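Long-range contacts in GH127 beta-L-arabinofuranoside (Geobacillus stearothermophilus, PDB 4QK0), which probably hydrolyses beta-L-arabinofuranosidic linkages, releasing L-arabinose from arabinose-containing glycans as a member of glycoside hydrolase family 127: residues 14-19 / 444-449; 436-441 / 457-462. All blocks are in the same frame, centred on the assembly; numbering follows the deposited sequence.

Contact 1 (14-19 / 444-449); sequences TNVNLK and SDIQTE
Antiparallel strand pairing joins 14-19, at the start of the modelled chain, to 444-449 in a seven-stranded antiparallel sheet of a beta-sandwich, where strand 15-18 is outermost within the chain. Just ahead of helix 22-42, it joins strands that all come after residue 443, beyond most of the helices. N15 faces Q447 and N17 faces D445 as hydrogen-bonded pairs, while V16–I446 and L18–S444 are non-hydrogen-bonded. At the N-terminal end N15 N to Q447 O is weak at 3.3 Å, whereas N17 N to D445 O measures 2.8 Å. Side chains divide by face. V16 and I446, beta-branched as suits an extended strand, meet obliquely, CG2 of V16 lying 4.0 Å from CD1 of I446, and L18 offers an apolar surface to W23 and I27 of helix 22-42. S444, small enough to be buried there, bonds through OG to Y429 and V442. The other face carries N15, N17, D445 and Q447, polar residues suited to its greater exposure. D445 holds CG between its backbone N and carbonyl carbon (chi1 55°), which lets OD1 receive ND2 of N17 at 3.2 Å on its syn lone pair, with amide and carboxylate planes 88° apart. K19 crosses the carboxylate with its aliphatic part: CE is 3.1 Å from D445 OD2, but NZ, bent away to a weak bond with Q459 O, stays 4.5 Å from OD2.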
loop_
_atom_site.group_PDB
_atom_site.type_symbol
_atom_site.label_atom_id
_atom_site.label_comp_id
_atom_site.label_asym_id
_atom_site.label_seq_id
_atom_site.Cartn_x
_atom_site.Cartn_y
_atom_site.Cartn_z
ATOM N N THR A 14 -43.878 -2.912 -21.594
ATOM C CA THR A 14 -42.675 -3.761 -21.309
ATOM C C THR A 14 -42.768 -4.446 -19.932
ATOM O O THR A 14 -42.446 -3.874 -18.890
ATOM C CB THR A 14 -41.342 -2.959 -21.484
ATOM O OG1 THR A 14 -41.034 -2.839 -22.898
ATOM C CG2 THR A 14 -40.135 -3.622 -20.743
ATOM N N ASN A 15 -43.237 -5.682 -19.944
ATOM C CA ASN A 15 -43.045 -6.544 -18.807
ATOM C C ASN A 15 -42.043 -7.657 -19.133
ATOM O O ASN A 15 -42.171 -8.321 -20.180
ATOM C CB ASN A 15 -44.352 -7.160 -18.339
ATOM C CG ASN A 15 -44.231 -7.721 -16.936
ATOM O OD1 ASN A 15 -43.919 -6.982 -15.996
ATOM N ND2 ASN A 15 -44.430 -9.029 -16.789
ATOM N N VAL A 16 -41.069 -7.850 -18.231
ATOM C CA VAL A 16 -40.003 -8.855 -18.389
ATOM C C VAL A 16 -40.093 -9.876 -17.290
ATOM O O VAL A 16 -40.112 -9.498 -16.158
ATOM C CB VAL A 16 -38.615 -8.197 -18.310
ATOM C CG1 VAL A 16 -37.511 -9.213 -18.427
ATOM C CG2 VAL A 16 -38.459 -7.136 -19.389
ATOM N N ASN A 17 -40.153 -11.166 -17.627
ATOM C CA ASN A 17 -40.087 -12.239 -16.642
ATOM C C ASN A 17 -38.804 -12.981 -16.776
ATOM O O ASN A 17 -38.427 -13.460 -17.868
ATOM C CB ASN A 17 -41.216 -13.261 -16.801
ATOM C CG ASN A 17 -42.574 -12.616 -16.728
ATOM O OD1 ASN A 17 -42.853 -11.816 -15.838
ATOM N ND2 ASN A 17 -43.411 -12.915 -17.693
ATOM N N LEU A 18 -38.143 -13.132 -15.651
ATOM C CA LEU A 18 -36.964 -13.977 -15.613
ATOM C C LEU A 18 -37.337 -15.442 -15.661
ATOM O O LEU A 18 -38.218 -15.844 -14.959
ATOM C CB LEU A 18 -36.259 -13.773 -14.321
ATOM C CG LEU A 18 -35.044 -12.898 -14.313
ATOM C CD1 LEU A 18 -34.524 -13.074 -12.912
ATOM C CD2 LEU A 18 -33.975 -13.347 -15.285
ATOM N N LYS A 19 -36.656 -16.237 -16.465
ATOM C CA LYS A 19 -36.905 -17.662 -16.494
ATOM C C LYS A 19 -35.559 -18.375 -16.541
ATOM O O LYS A 19 -35.307 -19.170 -17.414
ATOM C CB LYS A 19 -37.694 -18.073 -17.770
ATOM C CG LYS A 19 -39.138 -17.639 -17.997
ATOM C CD LYS A 19 -39.751 -18.352 -19.285
ATOM C CE LYS A 19 -39.102 -18.156 -20.712
ATOM N NZ LYS A 19 -37.743 -18.752 -20.982
ATOM N N SER A 444 -35.271 -15.727 -20.181
ATOM C CA SER A 444 -36.300 -14.732 -19.872
ATOM C C SER A 444 -37.306 -14.569 -21.003
ATOM O O SER A 444 -37.109 -15.069 -22.111
ATOM C CB SER A 444 -35.656 -13.384 -19.676
ATOM O OG SER A 444 -34.940 -13.008 -20.849
ATOM N N ASP A 445 -38.384 -13.859 -20.706
ATOM C CA ASP A 445 -39.248 -13.379 -21.755
ATOM C C ASP A 445 -39.756 -11.981 -21.529
ATOM O O ASP A 445 -39.744 -11.431 -20.413
ATOM C CB ASP A 445 -40.363 -14.358 -22.093
ATOM C CG ASP A 445 -41.168 -14.746 -20.908
ATOM O OD1 ASP A 445 -41.744 -13.831 -20.300
ATOM O OD2 ASP A 445 -41.217 -15.947 -20.603
ATOM N N ILE A 446 -40.090 -11.363 -22.652
ATOM C CA ILE A 446 -40.539 -9.993 -22.656
ATOM C C ILE A 446 -41.737 -9.863 -23.564
ATOM O O ILE A 446 -41.811 -10.468 -24.630
ATOM C CB ILE A 446 -39.448 -9.009 -23.070
ATOM C CG1 ILE A 446 -40.019 -7.599 -23.115
ATOM C CG2 ILE A 446 -38.823 -9.404 -24.404
ATOM C CD1 ILE A 446 -38.984 -6.526 -23.292
ATOM N N GLN A 447 -42.686 -9.092 -23.072
ATOM C CA GLN A 447 -43.916 -8.773 -23.766
ATOM C C GLN A 447 -43.830 -7.281 -24.028
ATOM O O GLN A 447 -43.814 -6.501 -23.105
ATOM C CB GLN A 447 -45.108 -9.091 -22.845
ATOM C CG GLN A 447 -46.446 -8.592 -23.366
ATOM C CD GLN A 447 -46.815 -9.273 -24.661
ATOM O OE1 GLN A 447 -46.918 -8.619 -25.702
ATOM N NE2 GLN A 447 -46.967 -10.607 -24.615
ATOM N N THR A 448 -43.767 -6.869 -25.273
ATOM C CA THR A 448 -43.481 -5.470 -25.563
ATOM C C THR A 448 -44.314 -5.032 -26.763
ATOM O O THR A 448 -45.068 -5.818 -27.316
ATOM C CB THR A 448 -41.957 -5.296 -25.780
ATOM O OG1 THR A 448 -41.599 -3.919 -26.003
ATOM C CG2 THR A 448 -41.462 -6.128 -26.928
ATOM N N GLU A 449 -44.145 -3.786 -27.176
ATOM C CA GLU A 449 -44.861 -3.240 -28.319
ATOM C C GLU A 449 -43.873 -2.656 -29.302
ATOM O O GLU A 449 -43.009 -1.840 -28.940
ATOM C CB GLU A 449 -45.830 -2.162 -27.859
ATOM C CG GLU A 449 -46.927 -2.704 -26.958
ATOM C CD GLU A 449 -48.304 -2.620 -27.589
ATOM O OE1 GLU A 449 -48.599 -1.605 -28.278
ATOM O OE2 GLU A 449 -49.091 -3.571 -27.391
#

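Contact 2 (436-441 / 457-462); sequences LFVHLY and IMQETN
Two hydrogen bonds grip NE2 of Q459, one to the backbone carbonyl of L440 and one to the hydroxyl of Y429. The bond to L440 O is 3.1 Å long, with an N-H...O angle of 159°, the donor lying in the carbonyl plane. The amide reaches this carbonyl because the chain is extended beyond CG (chi2 -165°). Glutamine suits the place by carrying an acceptor too: OE1 takes the backbone N of V442 and sits at the edge of the Y441 ring, 3.5 Å from CD1, with ring and amide planes steeply inclined. These residues bridge the two sheets of a beta-sandwich: strand 436-438 belongs to the mixed sheet and strand 453-461 to the antiparallel one, their touching parts running nearly parallel. The CA atoms of L436 and I457 are 9.8 Å apart, but leucine and isoleucine are long enough to span the gap tip to tip, their CD1 atoms 3.6 Å apart. An alanine in place of Q459 would remove the amide and its bonds to L440 O, Y429 OH and V442 N, and would probably loosen the tie between 436-441 and strand 453-461. V438 meets the glutamine end-on, its CG1 3.7 Å from Q459 NE2. Beside Y441, whose OH is bonded to R486 O, T461 brings CG2 to 4.1 Å from Y441 C, while its OG1 is held by T468 O.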
loop_
_atom_site.group_PDB
_atom_site.type_symbol
_atom_site.label_atom_id
_atom_site.label_comp_id
_atom_site.label_asym_id
_atom_site.label_seq_id
_atom_site.Cartn_x
_atom_site.Cartn_y
_atom_site.Cartn_z
ATOM N N LEU A 436 -35.986 -3.463 -31.102
ATOM C CA LEU A 436 -35.893 -4.131 -29.793
ATOM C C LEU A 436 -34.442 -4.676 -29.631
ATOM O O LEU A 436 -33.959 -5.461 -30.465
ATOM C CB LEU A 436 -36.919 -5.237 -29.679
ATOM C CG LEU A 436 -37.251 -5.860 -28.311
ATOM C CD1 LEU A 436 -36.536 -7.154 -28.119
ATOM C CD2 LEU A 436 -36.996 -4.958 -27.123
ATOM N N PHE A 437 -33.738 -4.164 -28.620
ATOM C CA PHE A 437 -32.314 -4.516 -28.337
ATOM C C PHE A 437 -32.233 -5.557 -27.232
ATOM O O PHE A 437 -32.943 -5.431 -26.241
ATOM C CB PHE A 437 -31.494 -3.298 -27.921
ATOM C CG PHE A 437 -31.291 -2.311 -29.025
ATOM C CD1 PHE A 437 -30.309 -2.501 -29.946
ATOM C CD2 PHE A 437 -32.147 -1.242 -29.172
ATOM C CE1 PHE A 437 -30.146 -1.622 -30.986
ATOM C CE2 PHE A 437 -31.995 -0.331 -30.199
ATOM C CZ PHE A 437 -30.995 -0.530 -31.123
ATOM N N VAL A 438 -31.436 -6.607 -27.465
ATOM C CA VAL A 438 -31.085 -7.594 -26.445
ATOM C C VAL A 438 -29.653 -7.282 -25.962
ATOM O O VAL A 438 -28.688 -7.412 -26.730
ATOM C CB VAL A 438 -31.161 -9.014 -27.001
ATOM C CG1 VAL A 438 -30.983 -10.033 -25.889
ATOM C CG2 VAL A 438 -32.531 -9.232 -27.628
ATOM N N HIS A 439 -29.538 -6.814 -24.719
ATOM C CA HIS A 439 -28.230 -6.494 -24.136
ATOM C C HIS A 439 -27.593 -7.699 -23.441
ATOM O O HIS A 439 -26.412 -7.980 -23.643
ATOM C CB HIS A 439 -28.343 -5.439 -23.070
ATOM C CG HIS A 439 -28.855 -4.146 -23.557
ATOM N ND1 HIS A 439 -28.511 -3.625 -24.785
ATOM C CD2 HIS A 439 -29.695 -3.260 -22.983
ATOM C CE1 HIS A 439 -29.121 -2.472 -24.943
ATOM N NE2 HIS A 439 -29.832 -2.220 -23.856
ATOM N N LEU A 440 -28.389 -8.409 -22.637
ATOM C CA LEU A 440 -27.894 -9.546 -21.824
ATOM C C LEU A 440 -28.562 -10.853 -22.233
ATOM O O LEU A 440 -29.731 -10.881 -22.714
ATOM C CB LEU A 440 -28.194 -9.287 -20.366
ATOM C CG LEU A 440 -27.670 -7.952 -19.768
ATOM C CD1 LEU A 440 -28.063 -7.770 -18.327
ATOM C CD2 LEU A 440 -26.182 -7.863 -19.870
ATOM N N TYR A 441 -27.778 -11.916 -22.139
ATOM C CA TYR A 441 -28.225 -13.223 -22.518
ATOM C C TYR A 441 -28.583 -14.001 -21.231
ATOM O O TYR A 441 -27.752 -14.485 -20.507
ATOM C CB TYR A 441 -27.197 -13.910 -23.400
ATOM C CG TYR A 441 -27.107 -13.175 -24.709
ATOM C CD1 TYR A 441 -28.165 -13.181 -25.592
ATOM C CD2 TYR A 441 -26.003 -12.408 -25.034
ATOM C CE1 TYR A 441 -28.116 -12.459 -26.779
ATOM C CE2 TYR A 441 -25.953 -11.670 -26.216
ATOM C CZ TYR A 441 -27.023 -11.731 -27.098
ATOM O OH TYR A 441 -27.005 -10.997 -28.248
ATOM N N ILE A 457 -41.202 -12.110 -26.905
ATOM C CA ILE A 457 -39.863 -12.662 -27.149
ATOM C C ILE A 457 -39.379 -13.505 -25.979
ATOM O O ILE A 457 -39.513 -13.107 -24.838
ATOM C CB ILE A 457 -38.903 -11.542 -27.489
ATOM C CG1 ILE A 457 -39.256 -11.074 -28.883
ATOM C CG2 ILE A 457 -37.458 -12.047 -27.471
ATOM C CD1 ILE A 457 -38.672 -9.766 -29.263
HETATM N N MSE A 458 -38.908 -14.702 -26.280
HETATM C CA MSE A 458 -38.458 -15.664 -25.284
HETATM C C MSE A 458 -36.993 -15.919 -25.547
HETATM O O MSE A 458 -36.606 -16.125 -26.708
HETATM C CB MSE A 458 -39.200 -16.963 -25.531
HETATM C CG MSE A 458 -39.865 -17.587 -24.323
HETATM SE SE MSE A 458 -41.226 -18.860 -24.863
HETATM C CE MSE A 458 -42.236 -17.783 -26.181
ATOM N N GLN A 459 -36.176 -15.906 -24.485
ATOM C CA GLN A 459 -34.759 -16.365 -24.542
ATOM C C GLN A 459 -34.599 -17.640 -23.757
ATOM O O GLN A 459 -34.927 -17.648 -22.573
ATOM C CB GLN A 459 -33.846 -15.398 -23.828
ATOM C CG GLN A 459 -33.218 -14.345 -24.646
ATOM C CD GLN A 459 -32.074 -13.666 -23.936
ATOM O OE1 GLN A 459 -30.989 -14.234 -23.793
ATOM N NE2 GLN A 459 -32.306 -12.462 -23.498
ATOM N N GLU A 460 -34.036 -18.674 -24.365
ATOM C CA GLU A 460 -33.655 -19.894 -23.636
ATOM C C GLU A 460 -32.153 -20.073 -23.803
ATOM O O GLU A 460 -31.650 -20.061 -24.916
ATOM C CB GLU A 460 -34.374 -21.135 -24.175
ATOM C CG GLU A 460 -35.902 -21.009 -24.133
ATOM C CD GLU A 460 -36.636 -22.222 -24.729
ATOM O OE1 GLU A 460 -36.610 -22.433 -25.969
ATOM O OE2 GLU A 460 -37.253 -22.959 -23.939
ATOM N N THR A 461 -31.451 -20.233 -22.704
ATOM C CA THR A 461 -29.982 -20.292 -22.753
ATOM C C THR A 461 -29.455 -20.708 -21.392
ATOM O O THR A 461 -30.094 -20.394 -20.376
ATOM C CB THR A 461 -29.362 -18.923 -23.114
ATOM O OG1 THR A 461 -27.941 -19.063 -23.276
ATOM C CG2 THR A 461 -29.701 -17.882 -22.091
ATOM N N ASN A 462 -28.335 -21.424 -21.388
ATOM C CA ASN A 462 -27.609 -21.729 -20.128
ATOM C C ASN A 462 -26.453 -20.750 -19.867
ATOM O O ASN A 462 -25.623 -21.001 -19.009
ATOM C CB ASN A 462 -27.037 -23.151 -20.118
ATOM C CG ASN A 462 -28.105 -24.225 -20.279
ATOM O OD1 ASN A 462 -27.895 -25.195 -21.010
ATOM N ND2 ASN A 462 -29.261 -24.043 -19.635
#

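In the fold
Contacts 1 and 2 meet at neighbouring strands of one antiparallel sheet, 444-450 and 453-461, which are joined by backbone bonds such as S444 O to Q459 N. Contact 1 works within the plane of that sheet, adding the chain's first strand at its margin through backbone hydrogen bonds, with charged and amide groups on the more exposed face. Contact 2 works across the sandwich, in the buried layer between sheets, where aliphatic tips and a single glutamine amide do the joining. Y429 serves both, its hydroxyl bonding S444 OG and Q459 NE2.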